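Local coordinates for protein TfuB1 (Thermobifida fusca, PDB 6JX3) that binds the leader peptide of a lasso peptide precursor through a small PqqD-like recognition domain, probably as a step in lasso peptide biosynthesis, at residues E16-S24 with V88-L98. Residues are numbered along the deposited sequence; the frame is centred on the assembly and turned at random.
Sequences EFRLRPEIS and VTSLKENGMAL. With ZN (zinc ion), chain C.
Leu98 meets two guanidinium groups. Its CD1 sits over the centre of one face of Arg18, 3.5 Å from Arg18 CZ. Its CD2 approaches Arg20 NH1 obliquely. One face of the Arg20 guanidinium carries Pro21 CD, offset toward the rim; Glu22 OE2 lies at its edge, in plane, and Gly95 O is also at the edge. Arg20 NE donates an almost straight bond (175°) to the syn lone pair of Glu22 OE2, at 2.8 Å. The Phe17 ring packs obliquely on Ala97, Leu91 and Val88, with Phe17 CE1 3.7 Å from Ala97 CB. Phe17 CG is anti to its own N (chi1 175°), which carries the ring against the last turns of helix 77-93.

The backbones form a single beta bridge, Leu19 with Ala97. Leu98 N donates to Arg18 O (2.9 Å), and Arg20 N to Met96 O (2.9 Å). These two bonds join the lead-in to strand 23-27 to the tail after helix 77-93 in the PqqD-like domain. Gly95, with positive phi, is the C-prime residue of the Schellman motif ending the helix. Leu91 and Met96 also pack on apolar side chains of the bound peptide.

Glu22 OE2 also binds zinc, at 1.9 Å, with Asp36 and water 2; that water donates to Gly95 O. With an alanine here instead of Arg20, Glu22 is likely to lose the straight bond from NE and turn more freely, and Leu98 CD2 to lose cover. The in-plane bond is consistent with Arg20 helping to orient Glu22 at the zinc.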
loop_
_atom_site.group_PDB
_atom_site.type_symbol
_atom_site.label_atom_id
_atom_site.label_comp_id
_atom_site.label_asym_id
_atom_site.label_seq_id
_atom_site.Cartn_x
_atom_site.Cartn_y
_atom_site.Cartn_z
ATOM N N GLU A 16 9.487 -4.880 10.700
ATOM C CA GLU A 16 9.163 -3.508 10.328
ATOM C C GLU A 16 8.974 -3.393 8.818
ATOM O O GLU A 16 9.835 -3.808 8.035
ATOM C CB GLU A 16 10.231 -2.522 10.818
ATOM C CG GLU A 16 11.643 -2.712 10.270
ATOM C CD GLU A 16 12.507 -1.465 10.440
ATOM O OE1 GLU A 16 13.693 -1.499 10.045
ATOM O OE2 GLU A 16 12.002 -0.451 10.972
ATOM N N PHE A 17 7.835 -2.847 8.417
ATOM C CA PHE A 17 7.586 -2.582 7.005
ATOM C C PHE A 17 8.390 -1.359 6.585
ATOM O O PHE A 17 8.354 -0.321 7.253
ATOM C CB PHE A 17 6.093 -2.353 6.782
ATOM C CG PHE A 17 5.740 -1.961 5.380
ATOM C CD1 PHE A 17 5.560 -2.929 4.411
ATOM C CD2 PHE A 17 5.577 -0.634 5.039
ATOM C CE1 PHE A 17 5.224 -2.585 3.118
ATOM C CE2 PHE A 17 5.244 -0.277 3.753
ATOM C CZ PHE A 17 5.063 -1.256 2.791
ATOM N N ARG A 18 9.127 -1.476 5.479
ATOM C CA ARG A 18 9.938 -0.363 5.011
ATOM C C ARG A 18 9.812 -0.273 3.502
ATOM O O ARG A 18 9.790 -1.300 2.817
ATOM C CB ARG A 18 11.420 -0.532 5.377
ATOM C CG ARG A 18 11.724 -0.401 6.860
ATOM C CD ARG A 18 13.225 -0.455 7.116
ATOM N NE ARG A 18 13.798 -1.747 6.746
ATOM C CZ ARG A 18 15.069 -1.931 6.403
ATOM N NH1 ARG A 18 15.908 -0.901 6.377
ATOM N NH2 ARG A 18 15.503 -3.143 6.082
ATOM N N LEU A 19 9.730 0.953 2.998
ATOM C CA LEU A 19 9.839 1.163 1.565
ATOM C C LEU A 19 11.299 1.087 1.136
ATOM O O LEU A 19 12.211 1.381 1.911
ATOM C CB LEU A 19 9.256 2.517 1.169
ATOM C CG LEU A 19 7.745 2.688 1.336
ATOM C CD1 LEU A 19 7.311 4.074 0.839
ATOM C CD2 LEU A 19 6.954 1.584 0.632
ATOM N N ARG A 20 11.513 0.695 -0.117
ATOM C CA ARG A 20 12.859 0.701 -0.653
ATOM C C ARG A 20 13.371 2.142 -0.692
ATOM O O ARG A 20 12.577 3.090 -0.737
ATOM C CB ARG A 20 12.885 0.058 -2.043
ATOM C CG ARG A 20 12.743 -1.498 -2.049
ATOM C CD ARG A 20 13.252 -2.121 -3.368
ATOM N NE ARG A 20 14.498 -1.475 -3.762
ATOM C CZ ARG A 20 15.707 -1.860 -3.364
ATOM N NH1 ARG A 20 15.856 -2.937 -2.597
ATOM N NH2 ARG A 20 16.772 -1.165 -3.739
ATOM N N PRO A 21 14.690 2.337 -0.630
ATOM C CA PRO A 21 15.222 3.702 -0.465
ATOM C C PRO A 21 14.893 4.637 -1.610
ATOM O O PRO A 21 14.819 5.856 -1.396
ATOM C CB PRO A 21 16.739 3.481 -0.357
ATOM C CG PRO A 21 16.915 2.043 -0.061
ATOM C CD PRO A 21 15.747 1.317 -0.625
ATOM N N GLU A 22 14.710 4.111 -2.818
ATOM C CA GLU A 22 14.480 4.936 -3.997
ATOM C C GLU A 22 13.008 5.276 -4.217
ATOM O O GLU A 22 12.668 5.896 -5.235
ATOM C CB GLU A 22 15.049 4.238 -5.239
ATOM C CG GLU A 22 14.245 3.032 -5.725
ATOM C CD GLU A 22 14.618 1.712 -5.045
ATOM O OE1 GLU A 22 15.274 1.706 -3.980
ATOM O OE2 GLU A 22 14.244 0.653 -5.578
ATOM N N ILE A 23 12.137 4.919 -3.277
ATOM C CA ILE A 23 10.701 5.123 -3.431
ATOM C C ILE A 23 10.315 6.481 -2.866
ATOM O O ILE A 23 10.670 6.819 -1.732
ATOM C CB ILE A 23 9.912 4.006 -2.732
ATOM C CG1 ILE A 23 10.309 2.631 -3.273
ATOM C CG2 ILE A 23 8.416 4.274 -2.866
ATOM C CD1 ILE A 23 10.177 2.500 -4.803
ATOM N N SER A 24 9.589 7.269 -3.656
ATOM C CA SER A 24 8.992 8.518 -3.209
ATOM C C SER A 24 7.478 8.375 -3.222
ATOM O O SER A 24 6.923 7.539 -3.935
ATOM C CB SER A 24 9.415 9.694 -4.104
ATOM O OG SER A 24 10.809 9.928 -4.007
ATOM N N VAL A 88 1.094 -6.353 0.955
ATOM C CA VAL A 88 2.506 -6.274 1.316
ATOM C C VAL A 88 3.331 -7.148 0.393
ATOM O O VAL A 88 4.405 -6.748 -0.079
ATOM C CB VAL A 88 2.689 -6.667 2.787
ATOM C CG1 VAL A 88 4.147 -7.025 3.087
ATOM C CG2 VAL A 88 2.222 -5.530 3.654
ATOM N N THR A 89 2.826 -8.342 0.095
ATOM C CA THR A 89 3.509 -9.199 -0.861
ATOM C C THR A 89 3.620 -8.523 -2.221
ATOM O O THR A 89 4.677 -8.580 -2.867
ATOM C CB THR A 89 2.770 -10.535 -0.967
ATOM O OG1 THR A 89 2.940 -11.258 0.263
ATOM C CG2 THR A 89 3.297 -11.365 -2.146
ATOM N N SER A 90 2.552 -7.836 -2.652
ATOM C CA SER A 90 2.591 -7.176 -3.956
ATOM C C SER A 90 3.548 -5.991 -3.938
ATOM O O SER A 90 4.253 -5.731 -4.924
ATOM C CB SER A 90 1.190 -6.730 -4.365
ATOM O OG SER A 90 1.208 -6.126 -5.654
ATOM N N LEU A 91 3.594 -5.266 -2.820
ATOM C CA LEU A 91 4.539 -4.161 -2.715
ATOM C C LEU A 91 5.975 -4.657 -2.767
ATOM O O LEU A 91 6.840 -4.000 -3.355
ATOM C CB LEU A 91 4.286 -3.374 -1.435
ATOM C CG LEU A 91 2.955 -2.627 -1.476
ATOM C CD1 LEU A 91 2.634 -2.117 -0.077
ATOM C CD2 LEU A 91 3.035 -1.477 -2.470
ATOM N N LYS A 92 6.250 -5.821 -2.168
ATOM C CA LYS A 92 7.594 -6.381 -2.265
ATOM C C LYS A 92 7.861 -6.915 -3.665
ATOM O O LYS A 92 8.938 -6.677 -4.231
ATOM C CB LYS A 92 7.781 -7.477 -1.218
ATOM C CG LYS A 92 7.794 -6.936 0.189
ATOM C CD LYS A 92 7.642 -8.044 1.239
ATOM C CE LYS A 92 7.730 -7.447 2.644
ATOM N NZ LYS A 92 7.493 -8.482 3.703
ATOM N N GLU A 93 6.882 -7.622 -4.238
ATOM C CA GLU A 93 7.009 -8.174 -5.585
ATOM C C GLU A 93 7.381 -7.089 -6.583
ATOM O O GLU A 93 8.261 -7.272 -7.439
ATOM C CB GLU A 93 5.689 -8.839 -5.994
ATOM C CG GLU A 93 5.552 -9.094 -7.497
ATOM C CD GLU A 93 6.526 -10.151 -7.979
ATOM O OE1 GLU A 93 7.060 -10.881 -7.117
ATOM O OE2 GLU A 93 6.750 -10.251 -9.214
ATOM N N ASN A 94 6.716 -5.951 -6.486
ATOM C CA ASN A 94 6.847 -4.906 -7.486
ATOM C C ASN A 94 7.925 -3.892 -7.139
ATOM O O ASN A 94 8.048 -2.874 -7.831
ATOM C CB ASN A 94 5.496 -4.240 -7.694
ATOM C CG ASN A 94 4.511 -5.165 -8.362
ATOM O OD1 ASN A 94 3.566 -5.652 -7.738
ATOM N ND2 ASN A 94 4.754 -5.455 -9.633
ATOM N N GLY A 95 8.721 -4.161 -6.111
ATOM C CA GLY A 95 9.903 -3.358 -5.858
ATOM C C GLY A 95 9.673 -2.087 -5.085
ATOM O O GLY A 95 10.532 -1.205 -5.105
ATOM N N MET A 96 8.542 -1.963 -4.392
ATOM C CA MET A 96 8.313 -0.776 -3.585
ATOM C C MET A 96 8.699 -0.968 -2.130
ATOM O O MET A 96 9.086 -0.002 -1.469
ATOM C CB MET A 96 6.844 -0.362 -3.677
ATOM C CG MET A 96 6.547 0.383 -4.968
ATOM S SD MET A 96 4.789 0.430 -5.295
ATOM C CE MET A 96 4.545 -1.219 -5.945
ATOM N N ALA A 97 8.613 -2.193 -1.627
ATOM C CA ALA A 97 8.896 -2.490 -0.230
ATOM C C ALA A 97 10.075 -3.446 -0.115
ATOM O O ALA A 97 10.237 -4.356 -0.939
ATOM C CB ALA A 97 7.682 -3.110 0.465
ATOM N N LEU A 98 10.870 -3.251 0.936
ATOM C CA LEU A 98 11.993 -4.136 1.213
ATOM C C LEU A 98 11.485 -5.477 1.740
ATOM O O LEU A 98 10.462 -5.534 2.422
ATOM C CB LEU A 98 12.914 -3.496 2.244
ATOM C CG LEU A 98 13.790 -2.345 1.751
ATOM C CD1 LEU A 98 14.408 -1.651 2.952
ATOM C CD2 LEU A 98 14.874 -2.868 0.820
HETATM ZN ZN ZN C . 13.551 0.173 -7.326
HETATM O O HOH W 1 9.259 -4.255 4.294
HETATM O O HOH W 2 12.804 -1.783 -7.024
#